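PDB 6JDS: PP1b from Porcine reproductive and respiratory syndrome virus, which probably couples ATP hydrolysis to RNA and DNA unwinding as the viral replicative helicase, here truncated to its zinc-binding, 1B and first RecA-like domains. Local coordinates for residues L233-L238 / Y263-M268; V79-E84 / N111-P116; R188-A193 / G206-I211; P92-T97 / T123-T128. All coordinates share one frame; numbering follows the deposited sequence.

Contact 1: L233-L238 / Y263-M268; sequences LDVLRL and YVFDIM. With ZN (zinc ion), chain E.
Val-264 presents two methyl bumps to the helix of residues 233-238, and each meets a different side chain there. Its CG1 lies 3.8 Å from CD2 of Leu-236, while its CG2 lies 4.0 Å from CG1 of Val-235, the two valines sliding past one another in opposite directions. The knob formed by Leu-236 CD2 drops into the notch between Val-264 and Tyr-263, where it also comes within 3.6 Å of the phenol OH; leucine and tyrosine cross at about a right angle. Tyr-263 can line this notch because its ring is placed between the backbone N and the carbonyl carbon (chi1 79°). On the other flank, Val-235 sends CG1, anti to its own nitrogen (chi1 170°), into the hollow bounded by Val-264 and Phe-265, with the CZ of Phe-265 at 4.4 Å from that methyl. The hollows are shaped by Val-264 itself, whose CG2 sits over the centre of the Phe-265 ring and whose CG1 lies over the rim of one Tyr-263 face. The fit rests on van der Waals packing, mostly of apolar groups. Asp-266 takes no part in this packing; its carboxylate grips a zinc ion with both oxygens, OD1 at 2.0 Å and OD2 at 2.3 Å from the metal, and His-261 is a second protein ligand. Around the packed valines and leucine, helix 134-142 supplies Val-137 against Leu-236 and Tyr-263 and Val-141 against Val-264, while Phe-265 meets Phe-146 of strand 145-147 edge-to-face and rests on Cys-246 of strand 245-246.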
loop_
_atom_site.group_PDB
_atom_site.type_symbol
_atom_site.label_atom_id
_atom_site.label_comp_id
_atom_site.label_asym_id
_atom_site.label_seq_id
_atom_site.Cartn_x
_atom_site.Cartn_y
_atom_site.Cartn_z
ATOM N N LEU A 233 0.039 1.560 -7.470
ATOM C CA LEU A 233 -0.291 0.778 -6.274
ATOM C C LEU A 233 -0.438 1.659 -5.037
ATOM O O LEU A 233 -1.331 1.440 -4.219
ATOM C CB LEU A 233 0.755 -0.313 -6.024
ATOM C CG LEU A 233 0.843 -1.406 -7.095
ATOM C CD1 LEU A 233 2.052 -2.289 -6.838
ATOM C CD2 LEU A 233 -0.430 -2.238 -7.150
ATOM N N ASP A 234 0.437 2.655 -4.909
ATOM C CA ASP A 234 0.357 3.608 -3.803
ATOM C C ASP A 234 -0.933 4.421 -3.848
ATOM O O ASP A 234 -1.515 4.711 -2.801
ATOM C CB ASP A 234 1.553 4.559 -3.809
ATOM C CG ASP A 234 2.862 3.875 -3.442
ATOM O OD1 ASP A 234 2.839 2.856 -2.725
ATOM O OD2 ASP A 234 3.927 4.376 -3.860
ATOM N N VAL A 235 -1.376 4.788 -5.050
ATOM C CA VAL A 235 -2.637 5.517 -5.214
ATOM C C VAL A 235 -3.807 4.666 -4.720
ATOM O O VAL A 235 -4.654 5.146 -3.962
ATOM C CB VAL A 235 -2.875 5.943 -6.684
ATOM C CG1 VAL A 235 -4.293 6.469 -6.881
ATOM C CG2 VAL A 235 -1.857 6.994 -7.112
ATOM N N LEU A 236 -3.836 3.403 -5.140
ATOM C CA LEU A 236 -4.880 2.462 -4.720
ATOM C C LEU A 236 -4.852 2.231 -3.211
ATOM O O LEU A 236 -5.894 2.143 -2.562
ATOM C CB LEU A 236 -4.717 1.125 -5.447
ATOM C CG LEU A 236 -4.909 1.136 -6.967
ATOM C CD1 LEU A 236 -4.523 -0.214 -7.553
ATOM C CD2 LEU A 236 -6.339 1.488 -7.341
ATOM N N ARG A 237 -3.647 2.134 -2.665
ATOM C CA ARG A 237 -3.447 2.041 -1.223
ATOM C C ARG A 237 -4.082 3.238 -0.505
ATOM O O ARG A 237 -4.711 3.091 0.542
ATOM C CB ARG A 237 -1.946 1.975 -0.935
ATOM C CG ARG A 237 -1.585 1.693 0.508
ATOM C CD ARG A 237 -0.122 1.305 0.647
ATOM N NE ARG A 237 0.174 0.072 -0.082
ATOM C CZ ARG A 237 0.940 -0.028 -1.169
ATOM N NH1 ARG A 237 1.542 1.028 -1.699
ATOM N NH2 ARG A 237 1.115 -1.216 -1.733
ATOM N N LEU A 238 -3.921 4.417 -1.095
ATOM C CA LEU A 238 -4.465 5.660 -0.552
ATOM C C LEU A 238 -5.995 5.685 -0.648
ATOM O O LEU A 238 -6.680 6.040 0.313
ATOM C CB LEU A 238 -3.867 6.853 -1.307
ATOM C CG LEU A 238 -3.336 8.038 -0.504
ATOM C CD1 LEU A 238 -2.302 7.600 0.524
ATOM C CD2 LEU A 238 -2.736 9.047 -1.469
ATOM N N TYR A 263 -5.445 4.115 -13.699
ATOM C CA TYR A 263 -6.769 3.939 -14.313
ATOM C C TYR A 263 -7.898 4.656 -13.564
ATOM O O TYR A 263 -8.915 5.003 -14.164
ATOM C CB TYR A 263 -7.116 2.444 -14.410
ATOM C CG TYR A 263 -7.610 1.859 -13.103
ATOM C CD1 TYR A 263 -8.969 1.853 -12.792
ATOM C CD2 TYR A 263 -6.721 1.335 -12.167
ATOM C CE1 TYR A 263 -9.428 1.332 -11.594
ATOM C CE2 TYR A 263 -7.170 0.812 -10.967
ATOM C CZ TYR A 263 -8.524 0.814 -10.683
ATOM O OH TYR A 263 -8.974 0.297 -9.494
ATOM N N VAL A 264 -7.728 4.842 -12.254
ATOM C CA VAL A 264 -8.749 5.487 -11.414
ATOM C C VAL A 264 -9.116 6.903 -11.871
ATOM O O VAL A 264 -10.236 7.358 -11.638
ATOM C CB VAL A 264 -8.343 5.541 -9.916
ATOM C CG1 VAL A 264 -8.226 4.139 -9.332
ATOM C CG2 VAL A 264 -7.056 6.337 -9.708
ATOM N N PHE A 265 -8.183 7.587 -12.529
ATOM C CA PHE A 265 -8.411 8.961 -12.978
ATOM C C PHE A 265 -9.344 9.079 -14.191
ATOM O O PHE A 265 -9.785 10.179 -14.524
ATOM C CB PHE A 265 -7.075 9.652 -13.264
ATOM C CG PHE A 265 -6.116 9.617 -12.104
ATOM C CD1 PHE A 265 -6.504 10.077 -10.850
ATOM C CD2 PHE A 265 -4.827 9.129 -12.263
ATOM C CE1 PHE A 265 -5.625 10.045 -9.781
ATOM C CE2 PHE A 265 -3.944 9.099 -11.197
ATOM C CZ PHE A 265 -4.343 9.556 -9.955
ATOM N N ASP A 266 -9.642 7.960 -14.850
ATOM C CA ASP A 266 -10.670 7.928 -15.893
ATOM C C ASP A 266 -12.076 7.825 -15.296
ATOM O O ASP A 266 -13.051 8.241 -15.927
ATOM C CB ASP A 266 -10.437 6.756 -16.849
ATOM C CG ASP A 266 -9.116 6.857 -17.596
ATOM O OD1 ASP A 266 -8.528 7.960 -17.669
ATOM O OD2 ASP A 266 -8.659 5.821 -18.122
ATOM N N ILE A 267 -12.179 7.259 -14.094
ATOM C CA ILE A 267 -13.459 7.133 -13.396
ATOM C C ILE A 267 -13.743 8.313 -12.462
ATOM O O ILE A 267 -14.898 8.569 -12.117
ATOM C CB ILE A 267 -13.508 5.837 -12.561
ATOM N N MET A 268 -12.694 9.030 -12.063
ATOM C CA MET A 268 -12.800 10.062 -11.031
ATOM C C MET A 268 -13.456 11.339 -11.566
ATOM O O MET A 268 -13.071 11.825 -12.633
ATOM C CB MET A 268 -11.406 10.392 -10.488
ATOM C CG MET A 268 -11.400 11.178 -9.189
ATOM S SD MET A 268 -9.728 11.494 -8.591
ATOM C CE MET A 268 -9.235 9.866 -8.029
HETATM ZN ZN ZN E . -6.853 7.239 -18.481
#

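Contact 2: V79-E84 / N111-P116; sequences VIMHVE and NEVDLP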
loop_
_atom_site.group_PDB
_atom_site.type_symbol
_atom_site.label_atom_id
_atom_site.label_comp_id
_atom_site.label_asym_id
_atom_site.label_seq_id
_atom_site.Cartn_x
_atom_site.Cartn_y
_atom_site.Cartn_z
ATOM N N VAL A 79 14.349 -16.992 4.969
ATOM C CA VAL A 79 15.148 -16.601 6.125
ATOM C C VAL A 79 14.594 -17.303 7.359
ATOM O O VAL A 79 13.388 -17.525 7.468
ATOM C CB VAL A 79 15.100 -15.075 6.340
ATOM C CG1 VAL A 79 16.019 -14.657 7.480
ATOM C CG2 VAL A 79 15.473 -14.345 5.058
ATOM N N ILE A 80 15.478 -17.658 8.287
ATOM C CA ILE A 80 15.073 -18.355 9.501
ATOM C C ILE A 80 14.689 -17.347 10.574
ATOM O O ILE A 80 15.476 -16.471 10.923
ATOM C CB ILE A 80 16.190 -19.279 10.028
ATOM C CG1 ILE A 80 16.664 -20.235 8.927
ATOM C CG2 ILE A 80 15.712 -20.064 11.243
ATOM C CD1 ILE A 80 15.554 -20.988 8.223
ATOM N N MET A 81 13.467 -17.477 11.081
ATOM C CA MET A 81 12.962 -16.622 12.144
ATOM C C MET A 81 13.253 -17.262 13.493
ATOM O O MET A 81 12.554 -18.185 13.912
ATOM C CB MET A 81 11.454 -16.408 11.977
ATOM C CG MET A 81 10.829 -15.478 13.006
ATOM S SD MET A 81 9.044 -15.339 12.815
ATOM C CE MET A 81 8.934 -14.422 11.280
ATOM N N HIS A 82 14.296 -16.778 14.161
ATOM C CA HIS A 82 14.596 -17.203 15.520
ATOM C C HIS A 82 13.609 -16.527 16.461
ATOM O O HIS A 82 13.416 -15.315 16.387
ATOM C CB HIS A 82 16.034 -16.832 15.900
ATOM C CG HIS A 82 16.398 -17.199 17.306
ATOM N ND1 HIS A 82 16.640 -18.499 17.697
ATOM C CD2 HIS A 82 16.554 -16.437 18.415
ATOM C CE1 HIS A 82 16.929 -18.522 18.987
ATOM N NE2 HIS A 82 16.885 -17.284 19.446
ATOM N N VAL A 83 12.981 -17.311 17.335
ATOM C CA VAL A 83 12.006 -16.785 18.287
ATOM C C VAL A 83 12.387 -17.194 19.705
ATOM O O VAL A 83 12.595 -18.375 19.977
ATOM C CB VAL A 83 10.575 -17.282 17.983
ATOM C CG1 VAL A 83 9.571 -16.655 18.946
ATOM C CG2 VAL A 83 10.197 -16.971 16.541
ATOM N N GLU A 84 12.476 -16.212 20.598
ATOM C CA GLU A 84 12.783 -16.458 22.006
ATOM C C GLU A 84 12.053 -15.437 22.871
ATOM O O GLU A 84 12.186 -14.231 22.651
ATOM C CB GLU A 84 14.289 -16.370 22.246
ATOM C CG GLU A 84 14.740 -16.899 23.600
ATOM C CD GLU A 84 16.215 -16.645 23.872
ATOM O OE1 GLU A 84 16.970 -16.349 22.917
ATOM O OE2 GLU A 84 16.620 -16.738 25.050
ATOM N N ASN A 111 10.968 -6.635 18.465
ATOM C CA ASN A 111 10.050 -7.156 17.454
ATOM C C ASN A 111 9.259 -8.348 18.000
ATOM O O ASN A 111 9.782 -9.458 18.097
ATOM C CB ASN A 111 10.816 -7.561 16.191
ATOM C CG ASN A 111 11.641 -6.423 15.609
ATOM O OD1 ASN A 111 12.671 -6.655 14.980
ATOM N ND2 ASN A 111 11.193 -5.191 15.813
ATOM N N GLU A 112 7.999 -8.105 18.358
ATOM C CA GLU A 112 7.164 -9.115 19.013
ATOM C C GLU A 112 6.463 -10.031 18.003
ATOM O O GLU A 112 5.925 -9.565 16.994
ATOM C CB GLU A 112 6.122 -8.438 19.910
ATOM N N VAL A 113 6.475 -11.332 18.289
ATOM C CA VAL A 113 5.812 -12.326 17.444
ATOM C C VAL A 113 5.195 -13.425 18.310
ATOM O O VAL A 113 5.832 -13.936 19.233
ATOM C CB VAL A 113 6.782 -12.932 16.398
ATOM C CG1 VAL A 113 7.972 -13.616 17.061
ATOM C CG2 VAL A 113 6.048 -13.899 15.479
ATOM N N ASP A 114 3.950 -13.780 18.004
ATOM C CA ASP A 114 3.182 -14.721 18.817
ATOM C C ASP A 114 3.441 -16.168 18.374
ATOM O O ASP A 114 2.608 -16.794 17.716
ATOM C CB ASP A 114 1.690 -14.368 18.739
ATOM C CG ASP A 114 0.831 -15.194 19.686
ATOM O OD1 ASP A 114 1.365 -15.757 20.668
ATOM O OD2 ASP A 114 -0.394 -15.274 19.440
ATOM N N LEU A 115 4.611 -16.681 18.746
ATOM C CA LEU A 115 5.002 -18.058 18.446
ATOM C C LEU A 115 5.784 -18.644 19.616
ATOM O O LEU A 115 6.406 -17.898 20.374
ATOM C CB LEU A 115 5.879 -18.107 17.194
ATOM C CG LEU A 115 5.201 -17.917 15.838
ATOM C CD1 LEU A 115 6.255 -17.780 14.750
ATOM C CD2 LEU A 115 4.260 -19.074 15.538
ATOM N N PRO A 116 5.767 -19.983 19.766
ATOM C CA PRO A 116 6.614 -20.601 20.791
ATOM C C PRO A 116 8.101 -20.439 20.478
ATOM O O PRO A 116 8.467 -20.158 19.335
ATOM C CB PRO A 116 6.221 -22.086 20.740
ATOM C CG PRO A 116 4.913 -22.132 20.028
ATOM C CD PRO A 116 4.924 -20.976 19.078
#
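Val-113 opens the contact by meeting both side chains that strand 79-83 sends across. Its CG1, placed between the backbone N and the carbonyl carbon (chi1 59°), approaches CG1 of Val-83 to 3.9 Å, and its CG2 lies 4.3 Å from the sulfur SD of Met-81. At Asp-114 the chain makes an inverse gamma turn, closed by a weak bond from Leu-115 N to Val-113 O, and the aspartate side chain leaves on the outer side. That tight turn lets Leu-115 follow Val-113 onto the same apolar surface. Strands 79-83 and 111-113 are the two outermost strands of a five-stranded antiparallel sheet, so their meeting through side chains shows the sheet curling round on itself, consistent with the small barrel-like 1B domain of arterivirus helicases. Leu-115 adds its CD1 at 4.2 Å from Met-81 SD, the two side chains crossing at about a right angle. Met-81 runs out extended, chi1 -178° and chi2 -177°, which carries its sulfur to Val-113 and Leu-115; the bend at chi3 then turns only CE aside. Leu-115 also offers its backbone: its O is 3.7 Å from Val-83 CG1. Pro-116 turns its ring away and brings its carbonyl instead, with its O likewise 3.7 Å from Val-83 CG1; that oxygen is hydrogen-bonded to the hydroxyl of Tyr-120 on strand 118-124.

Contact 3: R188-A193 / G206-I211; sequences RFNVPA and GPWVRI
Arg-188 lays its side chain across the indole of Trp-208 at about a right angle, with its aliphatic root and its charged end doing different jobs. Arg-188 CB stands almost straight above the five-membered ring of Trp-208, 3.8 Å from its centroid, in a CH-pi contact. Further out the arginine bends (chi3 -82°) and brings a guanidinium face over the indole NE1, the two planes being 41° apart; this is a tilted overlap. The same bend lets Arg-188 NE, at 2.7 Å, and NH2, at 2.9 Å, grip the O of Gly-206 side-on, nearly in the guanidinium plane, which fixes the rotation of the group. The opposite indole face is covered by Arg-210, whose NH2 lies over its centre, so the tryptophan is sandwiched between two arginines. At the six-membered end, Asn-190 OD1 comes to 3.9 Å from Trp-208 CZ3, its amide turned 70° from the ring. Beneath the side chains the backbones pair briefly: Arg-188 N donates to Pro-207 O at 3.0 Å, and Val-209 N to Arg-188 O at 2.8 Å. A water then links Asn-190 N to Val-209 O. The loop thus runs beside strand 208-211, an outermost strand of the parallel sheet, within the beta-alpha-beta crossover of strand 168-171, helix 174-184 and strand 208-211, the recurring unit of a RecA-like helicase domain.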
loop_
_atom_site.group_PDB
_atom_site.type_symbol
_atom_site.label_atom_id
_atom_site.label_comp_id
_atom_site.label_asym_id
_atom_site.label_seq_id
_atom_site.Cartn_x
_atom_site.Cartn_y
_atom_site.Cartn_z
ATOM N N ARG A 188 3.892 20.584 8.551
ATOM C CA ARG A 188 4.512 19.470 9.264
ATOM C C ARG A 188 4.927 18.368 8.291
ATOM O O ARG A 188 4.249 18.129 7.293
ATOM C CB ARG A 188 3.536 18.904 10.300
ATOM C CG ARG A 188 3.240 19.848 11.455
ATOM C CD ARG A 188 2.191 19.270 12.391
ATOM N NE ARG A 188 0.832 19.490 11.901
ATOM C CZ ARG A 188 -0.272 19.031 12.491
ATOM N NH1 ARG A 188 -0.198 18.305 13.602
ATOM N NH2 ARG A 188 -1.461 19.296 11.960
ATOM N N PHE A 189 6.044 17.709 8.589
ATOM C CA PHE A 189 6.535 16.589 7.781
ATOM C C PHE A 189 7.703 15.881 8.465
ATOM O O PHE A 189 8.318 16.420 9.384
ATOM C CB PHE A 189 6.971 17.060 6.386
ATOM C CG PHE A 189 7.974 18.180 6.406
ATOM C CD1 PHE A 189 9.338 17.912 6.433
ATOM C CD2 PHE A 189 7.555 19.506 6.388
ATOM C CE1 PHE A 189 10.263 18.943 6.450
ATOM C CE2 PHE A 189 8.476 20.540 6.404
ATOM C CZ PHE A 189 9.831 20.258 6.436
ATOM N N ASN A 190 7.990 14.665 8.011
ATOM C CA ASN A 190 9.206 13.953 8.385
ATOM C C ASN A 190 10.128 13.894 7.175
ATOM O O ASN A 190 9.696 13.525 6.079
ATOM C CB ASN A 190 8.885 12.533 8.860
ATOM C CG ASN A 190 8.060 12.508 10.135
ATOM O OD1 ASN A 190 7.172 11.672 10.290
ATOM N ND2 ASN A 190 8.352 13.421 11.053
ATOM N N VAL A 191 11.390 14.265 7.370
ATOM C CA VAL A 191 12.355 14.287 6.275
ATOM C C VAL A 191 12.688 12.842 5.892
ATOM O O VAL A 191 13.068 12.053 6.760
ATOM C CB VAL A 191 13.645 15.048 6.657
ATOM C CG1 VAL A 191 14.665 14.987 5.523
ATOM C CG2 VAL A 191 13.327 16.495 7.013
ATOM N N PRO A 192 12.529 12.486 4.601
ATOM C CA PRO A 192 12.823 11.120 4.154
ATOM C C PRO A 192 14.236 10.662 4.511
ATOM O O PRO A 192 15.193 11.423 4.351
ATOM C CB PRO A 192 12.665 11.204 2.633
ATOM C CG PRO A 192 11.715 12.324 2.415
ATOM C CD PRO A 192 11.987 13.315 3.507
ATOM N N ALA A 193 14.351 9.428 4.994
ATOM C CA ALA A 193 15.645 8.857 5.350
ATOM C C ALA A 193 16.445 8.557 4.087
ATOM O O ALA A 193 15.916 7.986 3.131
ATOM C CB ALA A 193 15.457 7.593 6.174
ATOM N N GLY A 206 0.498 23.310 11.130
ATOM C CA GLY A 206 0.230 23.324 9.691
ATOM C C GLY A 206 -0.190 21.962 9.164
ATOM O O GLY A 206 -0.241 20.989 9.921
ATOM N N PRO A 207 -0.498 21.881 7.857
ATOM C CA PRO A 207 -0.891 20.614 7.246
ATOM C C PRO A 207 0.281 19.648 7.145
ATOM O O PRO A 207 1.427 20.079 7.011
ATOM C CB PRO A 207 -1.353 21.029 5.847
ATOM C CG PRO A 207 -0.586 22.269 5.554
ATOM C CD PRO A 207 -0.467 22.977 6.871
ATOM N N TRP A 208 -0.007 18.351 7.211
ATOM C CA TRP A 208 1.029 17.336 7.054
ATOM C C TRP A 208 1.365 17.135 5.577
ATOM O O TRP A 208 0.472 17.088 4.733
ATOM C CB TRP A 208 0.603 16.006 7.685
ATOM C CG TRP A 208 1.038 15.851 9.111
ATOM C CD1 TRP A 208 0.309 16.142 10.229
ATOM C CD2 TRP A 208 2.302 15.362 9.571
ATOM N NE1 TRP A 208 1.044 15.864 11.358
ATOM C CE2 TRP A 208 2.271 15.384 10.983
ATOM C CE3 TRP A 208 3.460 14.906 8.927
ATOM C CZ2 TRP A 208 3.354 14.968 11.764
ATOM C CZ3 TRP A 208 4.539 14.490 9.706
ATOM C CH2 TRP A 208 4.477 14.527 11.109
ATOM N N VAL A 209 2.657 17.035 5.279
ATOM C CA VAL A 209 3.135 16.692 3.944
ATOM C C VAL A 209 3.887 15.372 4.053
ATOM O O VAL A 209 4.921 15.302 4.716
ATOM C CB VAL A 209 4.070 17.778 3.376
ATOM C CG1 VAL A 209 4.599 17.372 2.006
ATOM C CG2 VAL A 209 3.343 19.114 3.300
ATOM N N ARG A 210 3.363 14.329 3.410
ATOM C CA ARG A 210 3.917 12.982 3.535
ATOM C C ARG A 210 4.299 12.404 2.179
ATOM O O ARG A 210 3.624 12.647 1.180
ATOM C CB ARG A 210 2.904 12.061 4.213
ATOM C CG ARG A 210 2.466 12.521 5.592
ATOM C CD ARG A 210 1.565 11.490 6.251
ATOM N NE ARG A 210 1.214 11.859 7.623
ATOM C CZ ARG A 210 2.017 11.734 8.680
ATOM N NH1 ARG A 210 3.251 11.248 8.554
ATOM N NH2 ARG A 210 1.581 12.103 9.881
ATOM N N ILE A 211 5.388 11.638 2.152
ATOM C CA ILE A 211 5.805 10.937 0.941
ATOM C C ILE A 211 4.809 9.806 0.656
ATOM O O ILE A 211 4.393 9.084 1.565
ATOM C CB ILE A 211 7.261 10.413 1.053
ATOM C CG1 ILE A 211 7.830 10.086 -0.332
ATOM C CG2 ILE A 211 7.360 9.202 1.976
ATOM C CD1 ILE A 211 8.217 11.310 -1.137
HETATM O O HOH W 1 6.136 13.514 6.384
#

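Contact 4: P92-T97 / T123-T128; sequences PGRYQT and TALLPT
Arg-94 and Leu-125 meet through both backbone and side chain. A nearly straight bond (171°) runs from Leu-125 N to Arg-94 O at 2.8 Å, and a water accepts from Arg-94 N while donating to Leu-125 O. Above this, Leu-125 CD1 packs 3.7 Å from Arg-94 CB and lies over the rim of one guanidinium face, because the arginine chain bends back at chi3 (74°); its NH1 forms a salt bridge with Asp-23 of the zinc-binding domain. Tyr-95 and Ala-124 are a non-hydrogen-bonded pair of antiparallel strands. Strand 93-97 is the middle member of the five-stranded sheet of the 1B domain, and 123-124 ends the strand beside it, where the chain leaves toward the RecA-like domain. The tyrosine ring meets the alanine methyl obliquely, Tyr-95 CE1 at 3.6 Å from Ala-124 CB, and its hydroxyl bonds to Asp-91 O. Gln-96 forms the hydrogen-bonded pair with Thr-123: Gln-96 N donates to Thr-123 O at 2.9 Å, and Thr-123 N returns to Gln-96 O at 3.0 Å. Beyond CB the glutamine side chain heads off toward Ile-38.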
loop_
_atom_site.group_PDB
_atom_site.type_symbol
_atom_site.label_atom_id
_atom_site.label_comp_id
_atom_site.label_asym_id
_atom_site.label_seq_id
_atom_site.Cartn_x
_atom_site.Cartn_y
_atom_site.Cartn_z
ATOM N N PRO A 92 9.811 -5.984 11.531
ATOM C CA PRO A 92 8.349 -6.021 11.518
ATOM C C PRO A 92 7.789 -6.292 10.123
ATOM O O PRO A 92 8.342 -5.822 9.127
ATOM C CB PRO A 92 7.952 -4.616 11.985
ATOM C CG PRO A 92 9.114 -4.136 12.778
ATOM C CD PRO A 92 10.324 -4.736 12.123
ATOM N N GLY A 93 6.701 -7.052 10.065
ATOM C CA GLY A 93 6.071 -7.402 8.800
ATOM C C GLY A 93 5.340 -8.723 8.895
ATOM O O GLY A 93 5.197 -9.290 9.982
ATOM N N ARG A 94 4.886 -9.216 7.745
ATOM C CA ARG A 94 4.144 -10.468 7.680
ATOM C C ARG A 94 4.984 -11.542 7.009
ATOM O O ARG A 94 5.667 -11.283 6.019
ATOM C CB ARG A 94 2.842 -10.268 6.917
ATOM C CG ARG A 94 1.950 -9.192 7.512
ATOM C CD ARG A 94 0.664 -9.068 6.722
ATOM N NE ARG A 94 -0.247 -10.182 6.979
ATOM C CZ ARG A 94 -1.253 -10.539 6.182
ATOM N NH1 ARG A 94 -1.486 -9.885 5.047
ATOM N NH2 ARG A 94 -2.028 -11.566 6.517
ATOM N N TYR A 95 4.920 -12.749 7.556
ATOM C CA TYR A 95 5.768 -13.841 7.114
ATOM C C TYR A 95 4.959 -15.113 6.939
ATOM O O TYR A 95 4.135 -15.457 7.785
ATOM C CB TYR A 95 6.872 -14.092 8.138
ATOM C CG TYR A 95 7.834 -12.938 8.324
ATOM C CD1 TYR A 95 9.050 -12.904 7.647
ATOM C CD2 TYR A 95 7.533 -11.888 9.186
ATOM C CE1 TYR A 95 9.939 -11.855 7.820
ATOM C CE2 TYR A 95 8.415 -10.833 9.362
ATOM C CZ TYR A 95 9.616 -10.824 8.678
ATOM O OH TYR A 95 10.494 -9.782 8.854
ATOM N N GLN A 96 5.207 -15.809 5.836
ATOM C CA GLN A 96 4.629 -17.119 5.605
ATOM C C GLN A 96 5.539 -18.150 6.261
ATOM O O GLN A 96 6.737 -18.173 5.990
ATOM C CB GLN A 96 4.520 -17.379 4.101
ATOM C CG GLN A 96 3.827 -18.683 3.724
ATOM C CD GLN A 96 2.347 -18.691 4.060
ATOM O OE1 GLN A 96 1.879 -19.545 4.813
ATOM N NE2 GLN A 96 1.601 -17.737 3.500
ATOM N N THR A 97 4.974 -18.983 7.135
ATOM C CA THR A 97 5.713 -20.080 7.771
ATOM C C THR A 97 4.938 -21.386 7.601
ATOM O O THR A 97 3.869 -21.403 6.985
ATOM C CB THR A 97 5.947 -19.818 9.277
ATOM O OG1 THR A 97 4.699 -19.862 9.980
ATOM C CG2 THR A 97 6.604 -18.465 9.498
ATOM N N THR A 123 9.148 -16.788 4.876
ATOM C CA THR A 123 9.203 -16.000 3.653
ATOM C C THR A 123 8.435 -14.705 3.901
ATOM O O THR A 123 7.218 -14.724 4.094
ATOM C CB THR A 123 8.573 -16.753 2.467
ATOM O OG1 THR A 123 9.085 -18.091 2.417
ATOM C CG2 THR A 123 8.885 -16.047 1.155
ATOM N N ALA A 124 9.152 -13.587 3.923
ATOM C CA ALA A 124 8.533 -12.291 4.157
ATOM C C ALA A 124 7.619 -11.943 2.996
ATOM O O ALA A 124 8.002 -12.099 1.836
ATOM C CB ALA A 124 9.595 -11.217 4.323
ATOM N N LEU A 125 6.408 -11.490 3.306
ATOM C CA LEU A 125 5.515 -10.971 2.281
ATOM C C LEU A 125 6.047 -9.617 1.837
ATOM O O LEU A 125 6.610 -8.875 2.643
ATOM C CB LEU A 125 4.089 -10.824 2.815
ATOM C CG LEU A 125 3.396 -12.084 3.340
ATOM C CD1 LEU A 125 1.944 -11.774 3.669
ATOM C CD2 LEU A 125 3.480 -13.229 2.343
ATOM N N LEU A 126 5.884 -9.301 0.559
ATOM C CA LEU A 126 6.305 -8.005 0.042
ATOM C C LEU A 126 5.239 -6.963 0.380
ATOM O O LEU A 126 4.084 -7.320 0.624
ATOM C CB LEU A 126 6.541 -8.072 -1.468
ATOM C CG LEU A 126 7.547 -9.125 -1.949
ATOM C CD1 LEU A 126 7.684 -9.071 -3.461
ATOM C CD2 LEU A 126 8.904 -8.943 -1.287
ATOM N N PRO A 127 5.621 -5.672 0.409
ATOM C CA PRO A 127 4.661 -4.600 0.675
ATOM C C PRO A 127 3.877 -4.136 -0.566
ATOM O O PRO A 127 3.075 -3.204 -0.469
ATOM C CB PRO A 127 5.551 -3.470 1.198
ATOM C CG PRO A 127 6.849 -3.669 0.493
ATOM C CD PRO A 127 6.998 -5.152 0.275
ATOM N N THR A 128 4.097 -4.795 -1.704
ATOM C CA THR A 128 3.491 -4.416 -2.982
ATOM C C THR A 128 2.001 -4.095 -2.893
ATOM O O THR A 128 1.578 -3.036 -3.341
ATOM C CB THR A 128 3.690 -5.531 -4.025
ATOM O OG1 THR A 128 5.052 -5.974 -3.997
ATOM C CG2 THR A 128 3.348 -5.045 -5.430
HETATM O O HOH W 2 6.588 -8.538 5.572
HETATM O O HOH W 3 8.219 -20.393 3.923
#

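In the fold
Contacts 2 and 4 belong to one sheet, with centres 13 Å apart, and they touch where Met-81 CE packs 3.5 Å from Tyr-95 CG. Their segments alternate along the chain, so the edge-to-edge packing of contact 2 and the strand pairing of contact 4 are interlocked. Contacts 1 and 3 lie in the RecA-like domain, 22 Å apart between centres and about 7 Å between nearest atoms. Contact 4 bridges the two regions: its outgoing segment reaches contact 1, where Thr-128 CG2 meets Leu-233 CD1 at 3.4 Å. It also borders the zinc-binding domain, Leu-125 lying about 7 Å, side chain to side chain, from the zinc ligand Cys-20. Contact 1 holds a separate zinc ion through Asp-266.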